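Local coordinates for putative dihydrodipicolinate synthase (Thermus thermophilus, PDB 2PCQ), which belongs to the dihydrodipicolinate synthetase family, a TIM-barrel protein assembled from four copies of the chain, at residues G176-F181 against L194-L199; G230-K235 against W266-P271. One frame throughout, in Å; residues are numbered along the deposited sequence.

Contact 1: residues G176-F181 against L194-L199; sequences GHAPTF and LAAANL
The carbonyl O of G176 and the amide N of A195 are joined through one water, which gives a hydrogen to G176 O at 2.8 Å and accepts one from A195 N at 3.0 Å. This bridge is the polar link between the two segments; the rest of the contact is apolar and centres on L194. Its CD2 methyl lies against backbone, 3.6 Å from G176 C and equally near A178 N, so one branch packs on the peptide groups of G176 to A178. The other branch, CD1, sits over the middle of one face of the F181 ring, 4.2 Å from the ring centroid and only 9° off the normal, a CH-pi contact. In F181, chi1 of -166° sets CG anti to the backbone N and chi2 of 43° turns the ring. Both segments follow adjacent parallel strands of the eight-stranded TIM barrel, 172-175 and 191-193, so the packing joins neighbouring strand-to-helix loops. Y204 of helix 201-212 touches A178, L194 and A196 alike, while H177 NE2 is hydrogen-bonded to S159 OG of the second subunit. Beyond the leucine, A178 CB meets A196 CB at 4.3 Å.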
ATOM      1  N   GLY A 176      -2.446 -20.464   7.864  1.00 12.98           N
ATOM      2  CA  GLY A 176      -2.439 -20.981   6.509  1.00 13.37           C
ATOM      3  C   GLY A 176      -1.139 -20.603   5.829  1.00 13.88           C
ATOM      4  O   GLY A 176      -0.993 -20.771   4.618  1.00 15.20           O
ATOM      5  N   HIS A 177      -0.189 -20.101   6.618  1.00 14.50           N
ATOM      6  CA  HIS A 177       1.111 -19.661   6.105  1.00 16.98           C
ATOM      7  C   HIS A 177       2.240 -20.640   6.456  1.00 15.81           C
ATOM      8  O   HIS A 177       2.722 -20.670   7.589  1.00 15.21           O
ATOM      9  CB  HIS A 177       1.438 -18.275   6.669  1.00 12.66           C
ATOM     10  CG  HIS A 177       2.582 -17.597   5.985  1.00 15.36           C
ATOM     11  ND1 HIS A 177       2.514 -17.157   4.679  1.00 24.18           N
ATOM     12  CD2 HIS A 177       3.821 -17.277   6.424  1.00  9.75           C
ATOM     13  CE1 HIS A 177       3.661 -16.593   4.345  1.00 16.72           C
ATOM     14  NE2 HIS A 177       4.471 -16.654   5.387  1.00 20.97           N
ATOM     15  N   ALA A 178       2.675 -21.415   5.471  1.00 14.10           N
ATOM     16  CA  ALA A 178       3.716 -22.418   5.677  1.00 13.55           C
ATOM     17  C   ALA A 178       5.112 -21.931   6.075  1.00 15.19           C
ATOM     18  O   ALA A 178       5.733 -22.506   6.970  1.00 17.57           O
ATOM     19  CB  ALA A 178       3.821 -23.310   4.438  1.00 11.02           C
ATOM     20  N   PRO A 179       5.630 -20.879   5.417  1.00 14.77           N
ATOM     21  CA  PRO A 179       6.971 -20.372   5.745  1.00 15.25           C
ATOM     22  C   PRO A 179       7.238 -19.966   7.199  1.00 17.13           C
ATOM     23  O   PRO A 179       8.383 -20.000   7.646  1.00 14.39           O
ATOM     24  CB  PRO A 179       7.146 -19.200   4.773  1.00 17.51           C
ATOM     25  CG  PRO A 179       6.334 -19.633   3.578  1.00 18.78           C
ATOM     26  CD  PRO A 179       5.081 -20.180   4.239  1.00 16.01           C
ATOM     27  N   THR A 180       6.199 -19.584   7.939  1.00 12.94           N
ATOM     28  CA  THR A 180       6.375 -19.175   9.339  1.00 13.72           C
ATOM     29  C   THR A 180       5.688 -20.142  10.300  1.00 12.68           C
ATOM     30  O   THR A 180       5.428 -19.800  11.456  1.00 13.28           O
ATOM     31  CB  THR A 180       5.781 -17.773   9.592  1.00 14.79           C
ATOM     32  OG1 THR A 180       4.404 -17.765   9.192  1.00 13.95           O
ATOM     33  CG2 THR A 180       6.548 -16.707   8.808  1.00 12.73           C
ATOM     34  N   PHE A 181       5.411 -21.349   9.822  1.00 12.42           N
ATOM     35  CA  PHE A 181       4.710 -22.350  10.613  1.00 14.42           C
ATOM     36  C   PHE A 181       5.183 -22.520  12.058  1.00 14.48           C
ATOM     37  O   PHE A 181       4.379 -22.426  12.987  1.00 17.40           O
ATOM     38  CB  PHE A 181       4.734 -23.703   9.889  1.00 14.39           C
ATOM     39  CG  PHE A 181       3.764 -24.707  10.448  1.00 14.96           C
ATOM     40  CD1 PHE A 181       2.466 -24.325  10.782  1.00 14.13           C
ATOM     41  CD2 PHE A 181       4.140 -26.030  10.635  1.00 15.54           C
ATOM     42  CE1 PHE A 181       1.556 -25.246  11.294  1.00 14.85           C
ATOM     43  CE2 PHE A 181       3.238 -26.967  11.146  1.00 19.09           C
ATOM     44  CZ  PHE A 181       1.943 -26.572  11.477  1.00 14.80           C
ATOM     45  N   LEU A 194      -2.379 -25.940   5.367  1.00 15.64           N
ATOM     46  CA  LEU A 194      -1.374 -25.523   4.402  1.00 13.10           C
ATOM     47  C   LEU A 194      -1.401 -26.192   3.043  1.00 14.79           C
ATOM     48  O   LEU A 194      -1.503 -27.413   2.943  1.00 15.11           O
ATOM     49  CB  LEU A 194       0.001 -25.757   5.025  1.00 16.42           C
ATOM     50  CG  LEU A 194       0.171 -25.319   6.481  1.00 14.71           C
ATOM     51  CD1 LEU A 194       1.424 -25.947   7.084  1.00 12.66           C
ATOM     52  CD2 LEU A 194       0.255 -23.801   6.537  1.00 15.34           C
ATOM     53  N   ALA A 195      -1.271 -25.381   1.999  1.00 15.31           N
ATOM     54  CA  ALA A 195      -1.234 -25.884   0.636  1.00 16.99           C
ATOM     55  C   ALA A 195      -0.066 -26.862   0.514  1.00 16.06           C
ATOM     56  O   ALA A 195      -0.147 -27.850  -0.210  1.00 18.85           O
ATOM     57  CB  ALA A 195      -1.055 -24.725  -0.347  1.00 15.16           C
ATOM     58  N   ALA A 196       1.016 -26.582   1.233  1.00 14.89           N
ATOM     59  CA  ALA A 196       2.200 -27.433   1.197  1.00 17.37           C
ATOM     60  C   ALA A 196       1.922 -28.813   1.790  1.00 17.13           C
ATOM     61  O   ALA A 196       2.665 -29.761   1.538  1.00 17.14           O
ATOM     62  CB  ALA A 196       3.354 -26.763   1.941  1.00 17.15           C
ATOM     63  N   ALA A 197       0.850 -28.923   2.572  1.00 16.82           N
ATOM     64  CA  ALA A 197       0.483 -30.199   3.175  1.00 17.76           C
ATOM     65  C   ALA A 197      -0.116 -31.133   2.125  1.00 16.42           C
ATOM     66  O   ALA A 197      -0.367 -32.306   2.403  1.00 18.22           O
ATOM     67  CB  ALA A 197      -0.500 -29.990   4.320  1.00 14.89           C
ATOM     68  N   ASN A 198      -0.362 -30.608   0.925  1.00 15.05           N
ATOM     69  CA  ASN A 198      -0.878 -31.429  -0.170  1.00 15.60           C
ATOM     70  C   ASN A 198       0.299 -32.255  -0.695  1.00 17.04           C
ATOM     71  O   ASN A 198       0.113 -33.312  -1.299  1.00 15.86           O
ATOM     72  CB  ASN A 198      -1.374 -30.573  -1.345  1.00 14.19           C
ATOM     73  CG  ASN A 198      -2.721 -29.927  -1.093  1.00 18.24           C
ATOM     74  OD1 ASN A 198      -2.810 -28.723  -0.852  1.00 20.75           O
ATOM     75  ND2 ASN A 198      -3.776 -30.722  -1.160  1.00 10.02           N
ATOM     76  N   LEU A 199       1.510 -31.753  -0.469  1.00 14.21           N
ATOM     77  CA  LEU A 199       2.719 -32.406  -0.959  1.00 16.08           C
ATOM     78  C   LEU A 199       3.514 -33.172   0.090  1.00 14.45           C
ATOM     79  O   LEU A 199       3.971 -34.287  -0.168  1.00 18.42           O
ATOM     80  CB  LEU A 199       3.626 -31.364  -1.622  1.00 11.15           C
ATOM     81  CG  LEU A 199       2.976 -30.475  -2.693  1.00 16.10           C
ATOM     82  CD1 LEU A 199       3.981 -29.442  -3.180  1.00 12.31           C
ATOM     83  CD2 LEU A 199       2.480 -31.326  -3.851  1.00 15.98           C
TER
HETATM   84  O   HOH W   1      -0.874 -22.454   2.378  1.00 17.77           O

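Contact 2: residues G230-K235 against W266-P271; sequences GDLLAK and WERFLP
In L232 and R268 alike, CG stands anti to the carbonyl carbon (chi1 -77° in the leucine), whereas F269 places CG anti to its backbone N (chi1 -163°); from these starts the three side chains converge between two helices. The setting is a roughly antiparallel helix pair, outside the strands of the TIM barrel: the axes of the short segments 230-235 and 266-271 approach to 10.3 Å, with 152° between their N-to-C directions. CB and the two methyls of L232 meet different parts of helix 266-271. Its CB comes to the edge of the F269 ring, near the ring plane, 3.7 Å from CD1, and the two side chains slide past each other in opposite directions. The CD1 methyl of L232 reaches the backbone O of R268 at 3.9 Å and also lies near F269 CD1. CD2 lies over one face of the guanidinium, nearer its rim than its centre and 3.4 Å from NH2, with the leucine and arginine side chains crossing at about a right angle. A methyl thus rests over the face of a charged group at the exposed border, while F269 carries the contact inward: its CZ meets L233 CD1 at 4.2 Å, and the ring also touches L229.

At the border, like charges come close, K235 NZ standing 4.3 Å from R268 NH2. Their repulsion is probably eased by D231, one turn earlier on the lysine's own helix, whose OD2 receives NZ in a salt bridge of 3.2 Å on the syn side of the carboxylate. A water also lies between the two bases, accepting a weak bond from K235 NZ and one from R268 NH1, the latter in the guanidinium plane at 3.3 Å.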
ATOM      1  N   GLY A 230       7.669 -24.375   1.227  1.00 17.47           N
ATOM      2  CA  GLY A 230       6.564 -23.483   1.530  1.00 16.81           C
ATOM      3  C   GLY A 230       6.696 -22.104   0.911  1.00 14.98           C
ATOM      4  O   GLY A 230       5.703 -21.519   0.480  1.00 15.46           O
ATOM      5  N   ASP A 231       7.922 -21.591   0.868  1.00 17.57           N
ATOM      6  CA  ASP A 231       8.204 -20.269   0.308  1.00 16.50           C
ATOM      7  C   ASP A 231       7.944 -20.223  -1.191  1.00 18.44           C
ATOM      8  O   ASP A 231       7.276 -19.316  -1.681  1.00 15.14           O
ATOM      9  CB  ASP A 231       9.659 -19.881   0.580  1.00 14.44           C
ATOM     10  CG  ASP A 231      10.042 -18.550  -0.057  1.00 25.35           C
ATOM     11  OD1 ASP A 231       9.523 -17.501   0.381  1.00 21.00           O
ATOM     12  OD2 ASP A 231      10.861 -18.553  -1.001  1.00 25.74           O
ATOM     13  N   LEU A 232       8.479 -21.199  -1.919  1.00 16.46           N
ATOM     14  CA  LEU A 232       8.288 -21.245  -3.365  1.00 17.17           C
ATOM     15  C   LEU A 232       6.841 -21.519  -3.745  1.00 15.86           C
ATOM     16  O   LEU A 232       6.321 -20.928  -4.685  1.00 17.82           O
ATOM     17  CB  LEU A 232       9.192 -22.305  -3.997  1.00 18.50           C
ATOM     18  CG  LEU A 232      10.660 -21.902  -4.134  1.00 24.24           C
ATOM     19  CD1 LEU A 232      11.472 -23.088  -4.619  1.00 24.07           C
ATOM     20  CD2 LEU A 232      10.780 -20.724  -5.104  1.00 26.23           C
ATOM     21  N   LEU A 233       6.190 -22.416  -3.013  1.00 16.03           N
ATOM     22  CA  LEU A 233       4.802 -22.742  -3.306  1.00 17.40           C
ATOM     23  C   LEU A 233       3.914 -21.510  -3.148  1.00 17.98           C
ATOM     24  O   LEU A 233       2.989 -21.299  -3.934  1.00 19.76           O
ATOM     25  CB  LEU A 233       4.315 -23.867  -2.386  1.00 16.22           C
ATOM     26  CG  LEU A 233       2.978 -24.521  -2.751  1.00 25.17           C
ATOM     27  CD1 LEU A 233       3.044 -25.072  -4.175  1.00 18.01           C
ATOM     28  CD2 LEU A 233       2.661 -25.636  -1.756  1.00 17.68           C
ATOM     29  N   ALA A 234       4.197 -20.695  -2.136  1.00 15.97           N
ATOM     30  CA  ALA A 234       3.416 -19.485  -1.901  1.00 18.47           C
ATOM     31  C   ALA A 234       3.572 -18.534  -3.084  1.00 20.06           C
ATOM     32  O   ALA A 234       2.627 -17.846  -3.462  1.00 19.49           O
ATOM     33  CB  ALA A 234       3.872 -18.799  -0.617  1.00 15.87           C
ATOM     34  N   LYS A 235       4.765 -18.502  -3.665  1.00 16.59           N
ATOM     35  CA  LYS A 235       5.025 -17.637  -4.811  1.00 19.25           C
ATOM     36  C   LYS A 235       4.380 -18.194  -6.077  1.00 16.56           C
ATOM     37  O   LYS A 235       3.916 -17.436  -6.924  1.00 17.13           O
ATOM     38  CB  LYS A 235       6.535 -17.482  -5.033  1.00 15.54           C
ATOM     39  CG  LYS A 235       7.250 -16.717  -3.931  1.00 19.44           C
ATOM     40  CD  LYS A 235       8.763 -16.767  -4.112  1.00 22.61           C
ATOM     41  CE  LYS A 235       9.476 -15.979  -3.022  1.00 26.06           C
ATOM     42  NZ  LYS A 235      10.947 -16.168  -3.083  1.00 31.93           N
ATOM     43  N   TRP A 266       8.412 -23.616 -11.934  1.00 17.55           N
ATOM     44  CA  TRP A 266       8.624 -25.060 -11.945  1.00 20.40           C
ATOM     45  C   TRP A 266      10.086 -25.482 -11.908  1.00 21.27           C
ATOM     46  O   TRP A 266      10.457 -26.367 -11.140  1.00 19.45           O
ATOM     47  CB  TRP A 266       7.951 -25.705 -13.157  1.00 20.61           C
ATOM     48  CG  TRP A 266       8.038 -27.201 -13.114  1.00 23.22           C
ATOM     49  CD1 TRP A 266       8.662 -28.016 -14.018  1.00 25.36           C
ATOM     50  CD2 TRP A 266       7.511 -28.061 -12.095  1.00 20.62           C
ATOM     51  NE1 TRP A 266       8.554 -29.330 -13.623  1.00 24.79           N
ATOM     52  CE2 TRP A 266       7.853 -29.385 -12.449  1.00 24.21           C
ATOM     53  CE3 TRP A 266       6.780 -27.838 -10.919  1.00 16.34           C
ATOM     54  CZ2 TRP A 266       7.488 -30.488 -11.665  1.00 21.20           C
ATOM     55  CZ3 TRP A 266       6.417 -28.934 -10.140  1.00 18.74           C
ATOM     56  CH2 TRP A 266       6.772 -30.243 -10.518  1.00 23.68           C
ATOM     57  N   GLU A 267      10.913 -24.851 -12.732  1.00 22.01           N
ATOM     58  CA  GLU A 267      12.330 -25.188 -12.784  1.00 27.21           C
ATOM     59  C   GLU A 267      13.013 -25.055 -11.426  1.00 25.75           C
ATOM     60  O   GLU A 267      13.889 -25.850 -11.085  1.00 23.74           O
ATOM     61  CB  GLU A 267      13.037 -24.313 -13.821  1.00 33.07           C
ATOM     62  CG  GLU A 267      14.525 -24.567 -13.939  1.00 46.06           C
ATOM     63  CD  GLU A 267      15.123 -23.937 -15.184  1.00 56.21           C
ATOM     64  OE1 GLU A 267      14.901 -22.728 -15.408  1.00 58.63           O
ATOM     65  OE2 GLU A 267      15.816 -24.652 -15.939  1.00 61.91           O
ATOM     66  N   ARG A 268      12.617 -24.053 -10.650  1.00 23.23           N
ATOM     67  CA  ARG A 268      13.199 -23.849  -9.328  1.00 23.08           C
ATOM     68  C   ARG A 268      12.571 -24.793  -8.305  1.00 21.32           C
ATOM     69  O   ARG A 268      13.235 -25.253  -7.381  1.00 21.15           O
ATOM     70  CB  ARG A 268      12.985 -22.406  -8.864  1.00 25.48           C
ATOM     71  CG  ARG A 268      13.785 -21.367  -9.629  1.00 35.75           C
ATOM     72  CD  ARG A 268      13.343 -19.960  -9.248  1.00 38.05           C
ATOM     73  NE  ARG A 268      13.497 -19.700  -7.820  1.00 41.24           N
ATOM     74  CZ  ARG A 268      13.052 -18.605  -7.210  1.00 45.19           C
ATOM     75  NH1 ARG A 268      12.421 -17.668  -7.906  1.00 45.71           N
ATOM     76  NH2 ARG A 268      13.240 -18.443  -5.906  1.00 45.92           N
ATOM     77  N   PHE A 269      11.287 -25.080  -8.480  1.00 17.95           N
ATOM     78  CA  PHE A 269      10.571 -25.943  -7.549  1.00 18.46           C
ATOM     79  C   PHE A 269      10.898 -27.428  -7.684  1.00 18.51           C
ATOM     80  O   PHE A 269      11.010 -28.129  -6.681  1.00 19.81           O
ATOM     81  CB  PHE A 269       9.064 -25.752  -7.724  1.00 13.75           C
ATOM     82  CG  PHE A 269       8.250 -26.271  -6.577  1.00 15.83           C
ATOM     83  CD1 PHE A 269       8.256 -25.613  -5.351  1.00 15.59           C
ATOM     84  CD2 PHE A 269       7.460 -27.404  -6.725  1.00 15.14           C
ATOM     85  CE1 PHE A 269       7.484 -26.074  -4.289  1.00 14.06           C
ATOM     86  CE2 PHE A 269       6.685 -27.874  -5.671  1.00 16.92           C
ATOM     87  CZ  PHE A 269       6.695 -27.206  -4.449  1.00 15.17           C
ATOM     88  N   LEU A 270      11.040 -27.902  -8.919  1.00 19.40           N
ATOM     89  CA  LEU A 270      11.320 -29.314  -9.183  1.00 22.43           C
ATOM     90  C   LEU A 270      12.380 -29.924  -8.264  1.00 20.12           C
ATOM     91  O   LEU A 270      12.103 -30.890  -7.555  1.00 23.87           O
ATOM     92  CB  LEU A 270      11.715 -29.507 -10.655  1.00 23.59           C
ATOM     93  CG  LEU A 270      12.075 -30.922 -11.132  1.00 27.25           C
ATOM     94  CD1 LEU A 270      10.917 -31.879 -10.880  1.00 21.88           C
ATOM     95  CD2 LEU A 270      12.419 -30.879 -12.619  1.00 22.69           C
ATOM     96  N   PRO A 271      13.602 -29.366  -8.252  1.00 23.63           N
ATOM     97  CA  PRO A 271      14.638 -29.932  -7.382  1.00 24.03           C
ATOM     98  C   PRO A 271      14.293 -29.887  -5.894  1.00 25.24           C
ATOM     99  O   PRO A 271      14.708 -30.760  -5.129  1.00 20.75           O
ATOM    100  CB  PRO A 271      15.877 -29.101  -7.727  1.00 25.41           C
ATOM    101  CG  PRO A 271      15.301 -27.791  -8.166  1.00 24.75           C
ATOM    102  CD  PRO A 271      14.128 -28.219  -9.012  1.00 23.60           C
TER
HETATM  103  O   HOH W   2      11.759 -14.974  -6.127  1.00 45.53           O

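Followed from the N terminus, the chain closes contact 1 first: 176-181 leaves strand 172-175, helix 181-186 and strand 191-193 intervene, and 194-199 returns beside it, a short loop of twelve residues. Contact 2 comes later, in series, and its longer loop of thirty residues begins on helix 216-247 and ends on helix 266-278; the two loops neither nest nor cross. In space, however, the centres of contact 1 and contact 2 are about 12 Å apart, and the contacts touch. L233 CD2 packs 3.5 Å from A196 CA, and L199 CD1 lies 3.7 Å from F269 CZ. The late helices are thereby tied to loops that follow the last two barrel strands.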